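Local coordinates for purine nucleoside phosphorylase (PDB 5KO5) that catalyses the reversible phosphorolysis of purine nucleosides to the free purine base and ribose 1-phosphate, and can also hold cytosine in its base pocket, at the interface of chains A and B. Coordinates in Å, arbitrary orientation; residue numbers count along the deposited sequence, not the author numbering. Chains: chain A/B, Purine nucleoside phosphorylase.

The interface of chains A and B. Residues chain A 142-145, 147, 150; chain B 90, 140-141, 146, 196-201, 207.
Water 2 is gripped by three protein groups: the carbonyl of A:Gly142, the backbone N of A:Asn147 and, across the boundary, the carbonyl O of B:Gly199 at 2.7 Å. It ties both ends of the A-chain turn to the partner. Water 1 lies between A:Asn147 ND2 and B:Asn197 OD1, the latter 2.8 Å from the water oxygen. The direct bonds start at the helix end: B:Gly198 N gives its hydrogen to A:Leu143 O at 3.0 Å, almost straight at the hydrogen (165°), yet it comes from above the carbonyl plane, 46° out of it, rather than along a lone pair. B:Pro141 brings its ring carbons CD and CG against the same oxygen, CD 3.3 Å from A:Leu143 O. One residue on, A:Gly144 O takes B:Asn146 ND2 at 2.8 Å, this time in the carbonyl plane and close to the plane of the donor amide. A:Asn147 has CG anti to its backbone N (chi1 -165°), and its ND2 reaches B:Thr201 OG1 at 2.9 Å, a more bent bond. B:Asn197 is set from behind: its ND2 donates to B:Thr201 O nearly along the C=O axis, which fixes the amide rotation and turns OD1 toward water 1.

Between the polar groups sit two leucines. A:Leu145 slants across B:Pro141, CD1 against CB, while its CD2 branch lies over B:Gly198 CA at 3.8 Å; B:Pro141 CG in turn rests above one face of the B:Phe196 ring, toward its rim. A:Leu143 lays CB beside B:Phe140 CB and crosses B:Asn197 at about a right angle, touching it with CD2.

Helix 140-143 of A and the loop after it thus pack against B's own copy of that helix and the loop following strand 189-196, an asymmetric contact suited to the ring-like trimer typical of this family.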
loop_
_atom_site.group_PDB
_atom_site.type_symbol
_atom_site.label_atom_id
_atom_site.label_comp_id
_atom_site.label_asym_id
_atom_site.label_seq_id
_atom_site.Cartn_x
_atom_site.Cartn_y
_atom_site.Cartn_z
ATOM N N GLY A 142 -6.016 0.564 -2.323
ATOM C CA GLY A 142 -6.121 0.655 -3.774
ATOM C C GLY A 142 -4.995 1.469 -4.385
ATOM O O GLY A 142 -4.379 1.065 -5.374
ATOM N N LEU A 143 -4.715 2.638 -3.812
ATOM C CA LEU A 143 -3.591 3.415 -4.316
ATOM C C LEU A 143 -2.304 2.612 -4.228
ATOM O O LEU A 143 -1.442 2.703 -5.114
ATOM C CB LEU A 143 -3.461 4.720 -3.530
ATOM C CG LEU A 143 -4.632 5.703 -3.653
ATOM C CD1 LEU A 143 -4.389 6.868 -2.727
ATOM C CD2 LEU A 143 -4.773 6.204 -5.082
ATOM N N GLY A 144 -2.174 1.789 -3.183
ATOM C CA GLY A 144 -0.949 1.055 -2.901
ATOM C C GLY A 144 -0.797 -0.334 -3.497
ATOM O O GLY A 144 0.030 -1.113 -3.021
ATOM N N LEU A 145 -1.543 -0.652 -4.560
ATOM C CA LEU A 145 -1.469 -1.929 -5.285
ATOM C C LEU A 145 -2.146 -3.078 -4.555
ATOM O O LEU A 145 -1.958 -4.240 -4.926
ATOM C CB LEU A 145 -0.069 -2.311 -5.797
ATOM C CG LEU A 145 0.182 -1.969 -7.257
ATOM C CD1 LEU A 145 1.633 -2.293 -7.606
ATOM C CD2 LEU A 145 -0.775 -2.722 -8.176
ATOM N N ASN A 147 -5.693 -2.925 -4.218
ATOM C CA ASN A 147 -7.110 -2.817 -4.551
ATOM C C ASN A 147 -7.716 -4.217 -4.621
ATOM O O ASN A 147 -7.077 -5.169 -5.089
ATOM C CB ASN A 147 -7.228 -2.123 -5.915
ATOM C CG ASN A 147 -8.632 -1.619 -6.234
ATOM O OD1 ASN A 147 -9.573 -2.407 -6.430
ATOM N ND2 ASN A 147 -8.766 -0.293 -6.346
ATOM N N VAL A 150 -7.347 -5.986 -7.980
ATOM C CA VAL A 150 -6.087 -6.415 -8.580
ATOM C C VAL A 150 -6.167 -7.893 -8.914
ATOM O O VAL A 150 -6.560 -8.716 -8.073
ATOM C CB VAL A 150 -4.909 -6.108 -7.644
ATOM C CG1 VAL A 150 -3.638 -6.819 -8.147
ATOM C CG2 VAL A 150 -4.653 -4.624 -7.570
ATOM N N TYR B 90 -1.820 -3.936 -11.983
ATOM C CA TYR B 90 -3.193 -4.231 -11.575
ATOM C C TYR B 90 -3.686 -5.559 -12.124
ATOM O O TYR B 90 -4.724 -6.042 -11.664
ATOM C CB TYR B 90 -4.170 -3.096 -11.935
ATOM C CG TYR B 90 -4.171 -2.715 -13.398
ATOM C CD1 TYR B 90 -4.696 -3.567 -14.366
ATOM C CD2 TYR B 90 -3.646 -1.503 -13.812
ATOM C CE1 TYR B 90 -4.675 -3.225 -15.709
ATOM C CE2 TYR B 90 -3.624 -1.154 -15.148
ATOM C CZ TYR B 90 -4.144 -2.017 -16.089
ATOM O OH TYR B 90 -4.100 -1.662 -17.414
ATOM N N PHE B 140 2.629 5.501 -4.612
ATOM C CA PHE B 140 1.860 4.973 -3.490
ATOM C C PHE B 140 2.126 3.496 -3.246
ATOM O O PHE B 140 2.302 3.120 -2.072
ATOM C CB PHE B 140 0.373 5.310 -3.647
ATOM C CG PHE B 140 0.076 6.774 -3.446
ATOM C CD1 PHE B 140 0.019 7.311 -2.164
ATOM C CD2 PHE B 140 -0.099 7.618 -4.531
ATOM C CE1 PHE B 140 -0.239 8.662 -1.975
ATOM C CE2 PHE B 140 -0.354 8.962 -4.347
ATOM C CZ PHE B 140 -0.432 9.482 -3.068
ATOM N N PRO B 141 2.192 2.625 -4.258
ATOM C CA PRO B 141 2.587 1.236 -3.980
ATOM C C PRO B 141 3.943 1.142 -3.299
ATOM O O PRO B 141 4.105 0.349 -2.359
ATOM C CB PRO B 141 2.564 0.580 -5.375
ATOM C CG PRO B 141 1.491 1.391 -6.122
ATOM C CD PRO B 141 1.814 2.807 -5.680
ATOM N N ASN B 146 4.649 -2.232 -1.644
ATOM C CA ASN B 146 4.484 -2.880 -2.941
ATOM C C ASN B 146 5.397 -2.283 -4.014
ATOM O O ASN B 146 5.085 -2.347 -5.205
ATOM C CB ASN B 146 3.016 -2.868 -3.371
ATOM C CG ASN B 146 2.203 -3.966 -2.714
ATOM O OD1 ASN B 146 2.734 -5.023 -2.342
ATOM N ND2 ASN B 146 0.906 -3.735 -2.571
ATOM N N PHE B 196 1.241 7.361 -8.874
ATOM C CA PHE B 196 0.958 5.982 -9.263
ATOM C C PHE B 196 -0.144 5.446 -8.354
ATOM O O PHE B 196 0.072 5.251 -7.153
ATOM C CB PHE B 196 2.240 5.158 -9.154
ATOM C CG PHE B 196 2.096 3.688 -9.504
ATOM C CD1 PHE B 196 1.067 3.207 -10.320
ATOM C CD2 PHE B 196 3.025 2.776 -8.999
ATOM C CE1 PHE B 196 0.971 1.844 -10.613
ATOM C CE2 PHE B 196 2.932 1.407 -9.295
ATOM C CZ PHE B 196 1.904 0.944 -10.119
ATOM N N ASN B 197 -1.343 5.279 -8.933
ATOM C CA ASN B 197 -2.462 4.550 -8.335
ATOM C C ASN B 197 -2.410 3.121 -8.845
ATOM O O ASN B 197 -2.523 2.887 -10.048
ATOM C CB ASN B 197 -3.770 5.192 -8.804
ATOM C CG ASN B 197 -4.991 4.340 -8.513
ATOM O OD1 ASN B 197 -5.005 3.569 -7.550
ATOM N ND2 ASN B 197 -6.040 4.491 -9.334
ATOM N N GLY B 198 -2.214 2.163 -7.944
ATOM C CA GLY B 198 -2.144 0.780 -8.379
ATOM C C GLY B 198 -3.313 0.360 -9.254
ATOM O O GLY B 198 -3.150 -0.449 -10.163
ATOM N N GLY B 199 -4.510 0.867 -8.969
ATOM C CA GLY B 199 -5.667 0.537 -9.795
ATOM C C GLY B 199 -6.253 -0.832 -9.471
ATOM O O GLY B 199 -5.822 -1.493 -8.530
ATOM N N PRO B 200 -7.187 -1.324 -10.289
ATOM C CA PRO B 200 -7.580 -0.803 -11.609
ATOM C C PRO B 200 -8.806 0.100 -11.577
ATOM O O PRO B 200 -9.258 0.525 -12.645
ATOM C CB PRO B 200 -7.908 -2.078 -12.382
ATOM C CG PRO B 200 -8.511 -2.989 -11.299
ATOM C CD PRO B 200 -7.689 -2.693 -10.050
ATOM N N THR B 201 -9.371 0.385 -10.406
ATOM C CA THR B 201 -10.420 1.399 -10.366
ATOM C C THR B 201 -9.802 2.756 -10.653
ATOM O O THR B 201 -8.709 3.074 -10.170
ATOM C CB THR B 201 -11.121 1.456 -9.001
ATOM O OG1 THR B 201 -10.158 1.648 -7.959
ATOM C CG2 THR B 201 -11.919 0.178 -8.719
ATOM N N GLU B 207 -10.126 10.749 -3.889
ATOM C CA GLU B 207 -8.707 10.500 -4.121
ATOM C C GLU B 207 -8.100 11.580 -5.003
ATOM O O GLU B 207 -7.001 12.075 -4.720
ATOM C CB GLU B 207 -8.510 9.112 -4.732
ATOM C CG GLU B 207 -8.821 8.008 -3.719
ATOM C CD GLU B 207 -9.142 6.675 -4.344
ATOM O OE1 GLU B 207 -9.084 6.533 -5.581
ATOM O OE2 GLU B 207 -9.481 5.754 -3.578
HETATM O O HOH W 1 -7.290 2.249 -6.500
HETATM O O HOH W 2 -4.226 -1.396 -6.364
#